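Local coordinates for D-alanyl-D-alanine carboxypeptidase DacB2 (Mycobacterium tuberculosis H37Rv, PDB 4RYE), which acts as a D,D-carboxypeptidase in vitro and probably removes D-alanine from the D-Ala-D-Ala end of peptidoglycan stem peptides in the mycobacterial cell wall, at residues H156-I161 against V231-Y236; V81-G86 against G103-N108; G203-K208 against A222-G227. All coordinates share one frame; numbering follows the deposited sequence.

Interaction 1: H156-I161 against V231-Y236; sequences HDLVVI and VIAMMY
Leu158 and Val159 pack onto Val231, Ala233 and Met235 where helix 155-166 lies against the antiparallel sheet of the penicillin-binding protein fold. The axes of helix 156-161 and strand 231-235 approach to 7.4 Å and run at 140° to each other. No hydrogen bond joins the two segments, and the touching residues are buried.

Leu158 can be followed outward. Its CB sits 3.8 Å from Ala233 CB. CG stands anti to the carbonyl carbon (chi1 -71°), and from it CD1 reaches Met235, present as selenomethionine. The two side chains meet tip to tip, with Leu158 CD1 4.0 Å from Met235 CE. The Met235 CG and SE atoms lie at much the same range from that methyl. The Leu158 side chain is about 10 Å from those of Ser47, the inferred acyl-ester nucleophile, and Lys50, the proton acceptor by similarity.

Val159 works closer to the strand backbone. Its CG1 lies 3.5 Å from Ile232 C and 3.7 Å from Ala233 CB. The same methyl is 3.8 Å from Val231 CG2. Ala233 carries only a methyl, and it is met by both helix residues. Ile232 and Met234 point away, to the other face of the sheet, where they touch helix 246-259. Val159 and Val231 also touch the neighbouring strand 22-27.

On the far side of the helix, Asp157 OD2 accepts bonds from Ser135 N and pairs with Thr136 OG1. Its other oxygen holds the neighbouring imidazole: His156 ND1 donates to Asp157 OD1 over 3.0 Å, with the acceptor 1° out of the ring plane.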
loop_
_atom_site.group_PDB
_atom_site.type_symbol
_atom_site.label_atom_id
_atom_site.label_comp_id
_atom_site.label_asym_id
_atom_site.label_seq_id
_atom_site.Cartn_x
_atom_site.Cartn_y
_atom_site.Cartn_z
ATOM N N HIS A 156 -3.206 -6.360 10.087
ATOM C CA HIS A 156 -4.568 -6.797 9.792
ATOM C C HIS A 156 -5.345 -5.760 8.979
ATOM O O HIS A 156 -5.898 -6.083 7.919
ATOM C CB HIS A 156 -5.312 -7.129 11.094
ATOM C CG HIS A 156 -6.782 -7.327 10.913
ATOM N ND1 HIS A 156 -7.677 -6.275 10.851
ATOM C CD2 HIS A 156 -7.521 -8.456 10.779
ATOM C CE1 HIS A 156 -8.900 -6.749 10.691
ATOM N NE2 HIS A 156 -8.834 -8.067 10.648
ATOM N N ASP A 157 -5.405 -4.518 9.455
ATOM C CA ASP A 157 -6.126 -3.496 8.691
ATOM C C ASP A 157 -5.530 -3.245 7.305
ATOM O O ASP A 157 -6.265 -2.986 6.352
ATOM C CB ASP A 157 -6.197 -2.166 9.451
ATOM C CG ASP A 157 -7.198 -2.193 10.585
ATOM O OD1 ASP A 157 -7.667 -3.296 10.938
ATOM O OD2 ASP A 157 -7.507 -1.106 11.136
ATOM N N LEU A 158 -4.203 -3.291 7.190
ATOM C CA LEU A 158 -3.580 -3.068 5.887
ATOM C C LEU A 158 -4.041 -4.099 4.844
ATOM O O LEU A 158 -4.337 -3.735 3.709
ATOM C CB LEU A 158 -2.041 -3.021 5.985
ATOM C CG LEU A 158 -1.447 -1.779 6.656
ATOM C CD1 LEU A 158 0.090 -1.853 6.660
ATOM C CD2 LEU A 158 -1.915 -0.515 5.944
ATOM N N VAL A 159 -4.110 -5.373 5.216
ATOM C CA VAL A 159 -4.550 -6.386 4.247
ATOM C C VAL A 159 -6.046 -6.281 3.979
ATOM O O VAL A 159 -6.505 -6.596 2.889
ATOM C CB VAL A 159 -4.131 -7.845 4.613
ATOM C CG1 VAL A 159 -2.615 -7.953 4.716
ATOM C CG2 VAL A 159 -4.798 -8.346 5.900
ATOM N N VAL A 160 -6.803 -5.830 4.971
ATOM C CA VAL A 160 -8.224 -5.587 4.774
ATOM C C VAL A 160 -8.399 -4.474 3.750
ATOM O O VAL A 160 -9.235 -4.557 2.834
ATOM C CB VAL A 160 -8.910 -5.230 6.113
ATOM C CG1 VAL A 160 -10.320 -4.670 5.878
ATOM C CG2 VAL A 160 -8.956 -6.474 7.026
ATOM N N ILE A 161 -7.599 -3.429 3.885
ATOM C CA ILE A 161 -7.683 -2.305 2.949
ATOM C C ILE A 161 -7.189 -2.724 1.564
ATOM O O ILE A 161 -7.813 -2.403 0.547
ATOM C CB ILE A 161 -6.882 -1.089 3.485
ATOM C CG1 ILE A 161 -7.656 -0.431 4.632
ATOM C CG2 ILE A 161 -6.608 -0.070 2.379
ATOM C CD1 ILE A 161 -6.798 0.385 5.604
ATOM N N VAL A 231 -2.475 -12.322 0.556
ATOM C CA VAL A 231 -2.175 -10.930 0.790
ATOM C C VAL A 231 -1.385 -10.850 2.093
ATOM O O VAL A 231 -1.696 -11.546 3.065
ATOM C CB VAL A 231 -3.462 -10.075 0.813
ATOM C CG1 VAL A 231 -4.442 -10.585 1.863
ATOM C CG2 VAL A 231 -3.143 -8.603 1.044
ATOM N N ILE A 232 -0.331 -10.045 2.102
ATOM C CA ILE A 232 0.475 -9.921 3.311
ATOM C C ILE A 232 0.682 -8.461 3.623
ATOM O O ILE A 232 0.539 -7.601 2.751
ATOM C CB ILE A 232 1.861 -10.581 3.167
ATOM C CG1 ILE A 232 2.701 -9.832 2.131
ATOM C CG2 ILE A 232 1.729 -12.059 2.823
ATOM C CD1 ILE A 232 4.158 -10.310 2.043
ATOM N N ALA A 233 1.004 -8.187 4.881
ATOM C CA ALA A 233 1.446 -6.858 5.281
ATOM C C ALA A 233 2.555 -7.016 6.298
ATOM O O ALA A 233 2.596 -8.000 7.037
ATOM C CB ALA A 233 0.292 -6.037 5.847
HETATM N N MSE A 234 3.474 -6.062 6.310
HETATM C CA MSE A 234 4.620 -6.098 7.194
HETATM C C MSE A 234 4.836 -4.674 7.682
HETATM O O MSE A 234 4.796 -3.741 6.886
HETATM C CB MSE A 234 5.845 -6.589 6.421
HETATM C CG MSE A 234 5.744 -8.037 5.983
HETATM SE SE MSE A 234 6.886 -8.446 4.442
HETATM C CE MSE A 234 8.568 -7.716 5.098
HETATM N N MSE A 235 5.027 -4.492 8.983
HETATM C CA MSE A 235 5.189 -3.145 9.519
HETATM C C MSE A 235 6.378 -3.022 10.453
HETATM O O MSE A 235 6.866 -4.018 11.006
HETATM C CB MSE A 235 3.934 -2.698 10.282
HETATM C CG MSE A 235 2.612 -2.886 9.569
HETATM SE SE MSE A 235 1.202 -1.929 10.557
HETATM C CE MSE A 235 1.564 -0.108 9.920
ATOM N N TYR A 236 6.823 -1.781 10.630
ATOM C CA TYR A 236 7.766 -1.420 11.680
ATOM C C TYR A 236 9.063 -2.226 11.650
ATOM O O TYR A 236 9.496 -2.763 12.674
ATOM C CB TYR A 236 7.094 -1.547 13.048
ATOM C CG TYR A 236 7.722 -0.669 14.088
ATOM C CD1 TYR A 236 7.723 0.709 13.940
ATOM C CD2 TYR A 236 8.316 -1.211 15.214
ATOM C CE1 TYR A 236 8.300 1.529 14.893
ATOM C CE2 TYR A 236 8.895 -0.404 16.173
ATOM C CZ TYR A 236 8.886 0.966 16.007
ATOM O OH TYR A 236 9.462 1.783 16.955
#

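Interaction 2: V81-G86 against G103-N108; sequences VGVKPG and GNDAAN
Asp105 directly follows Ser102, Gly103 and Asn104, which fit the SxN-type motif of serine penicillin-binding enzymes, and its carboxylate binds the backbone of loop 81-86. Gly103 is the N-cap of helix 104-113, so Asp105 lies in the first turn.

Three consecutive N-H groups of the loop point at this one carboxylate. Val81 N donates to the syn lone pair of Asp105 OD1 over 2.9 Å. Gly82 N reaches the syn lone pair of Asp105 OD2 over 2.8 Å. Val83 N also binds Asp105 OD2 at 2.8 Å, but from above the carboxylate plane, 41° out of it. With chi1 at 53°, Asp105 CG lies between its own backbone N and carbonyl carbon, 3.5 Å from Val81 N. Asp105 OD1 also takes a weak bond from Ala106 N. A water donates to both Asp105 OD2 and Val83 O and adds an indirect link beside the three direct bonds. These donors and the nearby helix start would probably favour the charged form of Asp105.

Both valines touch the carboxylate. Val83 CB is 3.6 Å from Asp105 OD2, and the two side chains slide past each other in opposite directions. Val81 crosses Asp105 at about a right angle, and Val81 CG1 rests 4.1 Å from Ala106 CB. Both valines also touch Phe182 of strand 179-184. Gly82 has backbone angles (phi 113°) that call for glycine.

Next to these bonds, Asn104 OD1 is hydrogen-bonded to Lys50 NZ. The loop is thus tied to the first turn of the helix that follows Ser102, at what is probably the SxN element of the active site, as in other penicillin-binding enzymes.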
loop_
_atom_site.group_PDB
_atom_site.type_symbol
_atom_site.label_atom_id
_atom_site.label_comp_id
_atom_site.label_asym_id
_atom_site.label_seq_id
_atom_site.Cartn_x
_atom_site.Cartn_y
_atom_site.Cartn_z
ATOM N N VAL A 81 6.573 12.517 -8.005
ATOM C CA VAL A 81 6.459 12.063 -9.388
ATOM C C VAL A 81 6.813 13.213 -10.333
ATOM O O VAL A 81 7.233 12.990 -11.471
ATOM C CB VAL A 81 5.060 11.471 -9.707
ATOM C CG1 VAL A 81 3.975 12.546 -9.648
ATOM C CG2 VAL A 81 5.060 10.762 -11.069
ATOM N N GLY A 82 6.665 14.443 -9.846
ATOM C CA GLY A 82 7.040 15.618 -10.609
ATOM C C GLY A 82 5.872 16.496 -11.030
ATOM O O GLY A 82 5.908 17.126 -12.090
ATOM N N VAL A 83 4.836 16.541 -10.197
ATOM C CA VAL A 83 3.743 17.497 -10.383
ATOM C C VAL A 83 4.283 18.931 -10.398
ATOM O O VAL A 83 5.132 19.295 -9.578
ATOM C CB VAL A 83 2.696 17.351 -9.264
ATOM C CG1 VAL A 83 1.651 18.467 -9.334
ATOM C CG2 VAL A 83 2.047 15.979 -9.336
ATOM N N LYS A 84 3.815 19.737 -11.346
ATOM C CA LYS A 84 4.273 21.120 -11.458
ATOM C C LYS A 84 3.092 22.090 -11.440
ATOM O O LYS A 84 2.053 21.813 -12.035
ATOM C CB LYS A 84 5.133 21.304 -12.715
ATOM C CG LYS A 84 6.423 20.490 -12.667
ATOM C CD LYS A 84 7.252 20.651 -13.923
ATOM C CE LYS A 84 8.602 19.949 -13.768
ATOM N NZ LYS A 84 9.655 20.539 -14.647
ATOM N N PRO A 85 3.242 23.230 -10.739
ATOM C CA PRO A 85 2.095 24.133 -10.563
ATOM C C PRO A 85 1.643 24.787 -11.861
ATOM O O PRO A 85 2.481 25.236 -12.645
ATOM C CB PRO A 85 2.628 25.198 -9.598
ATOM C CG PRO A 85 4.122 25.178 -9.794
ATOM C CD PRO A 85 4.447 23.725 -10.049
ATOM N N GLY A 86 0.329 24.834 -12.078
ATOM C CA GLY A 86 -0.233 25.425 -13.282
ATOM C C GLY A 86 -0.409 24.408 -14.393
ATOM O O GLY A 86 -0.999 24.702 -15.441
ATOM N N GLY A 103 4.425 8.966 -5.110
ATOM C CA GLY A 103 4.580 10.408 -5.206
ATOM C C GLY A 103 3.739 11.130 -4.173
ATOM O O GLY A 103 2.519 11.021 -4.191
ATOM N N ASN A 104 4.385 11.867 -3.270
ATOM C CA ASN A 104 3.648 12.627 -2.268
ATOM C C ASN A 104 2.943 13.802 -2.928
ATOM O O ASN A 104 1.864 14.208 -2.496
ATOM C CB ASN A 104 4.581 13.107 -1.153
ATOM C CG ASN A 104 5.115 11.959 -0.320
ATOM O OD1 ASN A 104 4.376 11.032 0.004
ATOM N ND2 ASN A 104 6.400 12.003 0.012
ATOM N N ASP A 105 3.557 14.344 -3.978
ATOM C CA ASP A 105 2.936 15.416 -4.751
ATOM C C ASP A 105 1.687 14.895 -5.462
ATOM O O ASP A 105 0.693 15.606 -5.586
ATOM C CB ASP A 105 3.928 16.069 -5.725
ATOM C CG ASP A 105 4.637 15.062 -6.626
ATOM O OD1 ASP A 105 4.540 13.836 -6.376
ATOM O OD2 ASP A 105 5.311 15.510 -7.588
ATOM N N ALA A 106 1.729 13.641 -5.897
ATOM C CA ALA A 106 0.561 13.001 -6.487
ATOM C C ALA A 106 -0.558 12.842 -5.450
ATOM O O ALA A 106 -1.737 13.072 -5.745
ATOM C CB ALA A 106 0.945 11.651 -7.054
ATOM N N ALA A 107 -0.185 12.430 -4.241
ATOM C CA ALA A 107 -1.144 12.307 -3.153
ATOM C C ALA A 107 -1.791 13.648 -2.825
ATOM O O ALA A 107 -3.006 13.740 -2.666
ATOM C CB ALA A 107 -0.487 11.711 -1.907
ATOM N N ASN A 108 -0.987 14.693 -2.698
ATOM C CA ASN A 108 -1.555 15.983 -2.339
ATOM C C ASN A 108 -2.415 16.584 -3.456
ATOM O O ASN A 108 -3.361 17.330 -3.188
ATOM C CB ASN A 108 -0.458 16.949 -1.860
ATOM C CG ASN A 108 0.186 16.486 -0.560
ATOM O OD1 ASN A 108 -0.440 15.778 0.233
ATOM N ND2 ASN A 108 1.436 16.864 -0.347
HETATM O O HOH W 1 6.277 18.169 -7.285
#

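Interaction 3: G203-K208 against A222-G227; sequences GAIGGK and AAARGG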
loop_
_atom_site.group_PDB
_atom_site.type_symbol
_atom_site.label_atom_id
_atom_site.label_comp_id
_atom_site.label_asym_id
_atom_site.label_seq_id
_atom_site.Cartn_x
_atom_site.Cartn_y
_atom_site.Cartn_z
ATOM N N GLY A 203 4.234 -14.392 -9.901
ATOM C CA GLY A 203 2.907 -14.479 -9.315
ATOM C C GLY A 203 2.512 -13.295 -8.451
ATOM O O GLY A 203 1.371 -13.206 -8.004
ATOM N N ALA A 204 3.447 -12.389 -8.184
ATOM C CA ALA A 204 3.088 -11.155 -7.474
ATOM C C ALA A 204 2.055 -10.384 -8.306
ATOM O O ALA A 204 2.163 -10.338 -9.522
ATOM C CB ALA A 204 4.327 -10.303 -7.235
ATOM N N ILE A 205 1.044 -9.796 -7.663
ATOM C CA ILE A 205 0.004 -9.086 -8.411
ATOM C C ILE A 205 -0.175 -7.645 -7.938
ATOM O O ILE A 205 -1.014 -6.917 -8.444
ATOM C CB ILE A 205 -1.346 -9.829 -8.355
ATOM C CG1 ILE A 205 -1.759 -10.103 -6.907
ATOM C CG2 ILE A 205 -1.275 -11.138 -9.137
ATOM C CD1 ILE A 205 -2.995 -11.013 -6.789
ATOM N N GLY A 206 0.621 -7.226 -6.966
ATOM C CA GLY A 206 0.532 -5.849 -6.513
ATOM C C GLY A 206 1.164 -5.635 -5.160
ATOM O O GLY A 206 1.362 -6.573 -4.402
ATOM N N GLY A 207 1.488 -4.389 -4.851
ATOM C CA GLY A 207 2.102 -4.109 -3.573
ATOM C C GLY A 207 2.374 -2.641 -3.419
ATOM O O GLY A 207 2.410 -1.891 -4.402
ATOM N N LYS A 208 2.575 -2.228 -2.174
ATOM C CA LYS A 208 2.896 -0.838 -1.895
ATOM C C LYS A 208 3.867 -0.806 -0.727
ATOM O O LYS A 208 3.607 -1.418 0.303
ATOM C CB LYS A 208 1.619 -0.068 -1.561
ATOM C CG LYS A 208 1.836 1.431 -1.395
ATOM C CD LYS A 208 2.090 2.092 -2.742
ATOM C CE LYS A 208 2.591 3.515 -2.580
ATOM N NZ LYS A 208 3.952 3.561 -1.971
ATOM N N ALA A 222 0.206 -8.465 -2.605
ATOM C CA ALA A 222 -0.487 -9.720 -2.872
ATOM C C ALA A 222 0.183 -10.524 -3.977
ATOM O O ALA A 222 0.896 -9.972 -4.809
ATOM C CB ALA A 222 -1.937 -9.452 -3.218
ATOM N N ALA A 223 -0.059 -11.834 -3.968
ATOM C CA ALA A 223 0.472 -12.739 -4.981
ATOM C C ALA A 223 -0.520 -13.869 -5.214
ATOM O O ALA A 223 -1.371 -14.131 -4.370
ATOM C CB ALA A 223 1.818 -13.303 -4.541
ATOM N N ALA A 224 -0.405 -14.530 -6.363
ATOM C CA ALA A 224 -1.246 -15.680 -6.694
ATOM C C ALA A 224 -0.351 -16.803 -7.187
ATOM O O ALA A 224 0.484 -16.581 -8.064
ATOM C CB ALA A 224 -2.237 -15.319 -7.788
ATOM N N ARG A 225 -0.537 -18.001 -6.636
ATOM C CA ARG A 225 0.149 -19.197 -7.110
ATOM C C ARG A 225 -0.715 -20.422 -6.859
ATOM O O ARG A 225 -1.326 -20.544 -5.787
ATOM C CB ARG A 225 1.492 -19.388 -6.386
ATOM C CG ARG A 225 2.610 -18.473 -6.837
ATOM C CD ARG A 225 3.959 -18.955 -6.332
ATOM N NE ARG A 225 5.028 -18.065 -6.781
ATOM C CZ ARG A 225 6.315 -18.253 -6.526
ATOM N NH1 ARG A 225 6.705 -19.301 -5.820
ATOM N NH2 ARG A 225 7.210 -17.386 -6.981
ATOM N N GLY A 226 -0.754 -21.328 -7.833
ATOM C CA GLY A 226 -1.378 -22.628 -7.639
ATOM C C GLY A 226 -2.857 -22.527 -7.340
ATOM O O GLY A 226 -3.433 -23.402 -6.719
ATOM N N GLY A 227 -3.480 -21.449 -7.785
ATOM C CA GLY A 227 -4.919 -21.310 -7.643
ATOM C C GLY A 227 -5.354 -20.569 -6.392
ATOM O O GLY A 227 -6.541 -20.293 -6.216
#
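Two residues, Ile205 and Gly206, lie opposite the single Ala222, a classic beta bulge in the antiparallel pair of strands 204-212 and 218-225. Ile205 N donates to Ala222 O over 2.9 Å, almost straight at 178°. Ala222 N donates to Gly206 O, also over 2.9 Å. Beyond the bulge, Ala224 N binds Gly203 O at 2.8 Å.

The Ile205 side chain folds back over the partner strand. Its CG1 lies between the backbone N and the carbonyl carbon (chi1 54°), 3.4 Å from Ala222 O and 3.8 Å from Ala222 CB. Ile205 CD1 continues toward Ala224. Ala204 and Ala223 form a non-hydrogen-bonded pair, with Ala204 CA 3.9 Å from Ala223 CB. Gly203, at positive phi, lies close against the other strand, its CA 3.4 Å from Ala224 O in a CA-H...O contact.

Further out, helices pack on both faces. Ala223 packs on Phe254 and Phe258 of helix 246-259, while Ala222 meets Phe162 of helix 155-166. Arg225 makes a cation-pi contact with Tyr201. Two residues past Gly206, Lys208 NZ is hydrogen-bonded to Ser102 OG. Lys208 opens what is probably the K(T/S)G motif, carried in this family on a strand bordering the active site.

Interactions 1 and 3 share the six-stranded antiparallel sheet. Their centres are 14 Å apart, and they touch where Val231 CA lies 4.3 Å from Ala222 CB. Strands 218-225 and 228-237 are consecutive in the chain and neighbours in the sheet. Along the chain, both segments of interaction 3 fall between the two segments of interaction 1. Interaction 2 comes earlier in the chain and belongs to the helical part. Its centre is 26 Å from that of interaction 1 and 29 Å from that of interaction 3. Yet its nearest atoms come within about 6 Å of interaction 3. The bond between Lys208 and Ser102 spans this approach, so the probable active site lies between the sheet and the helical part.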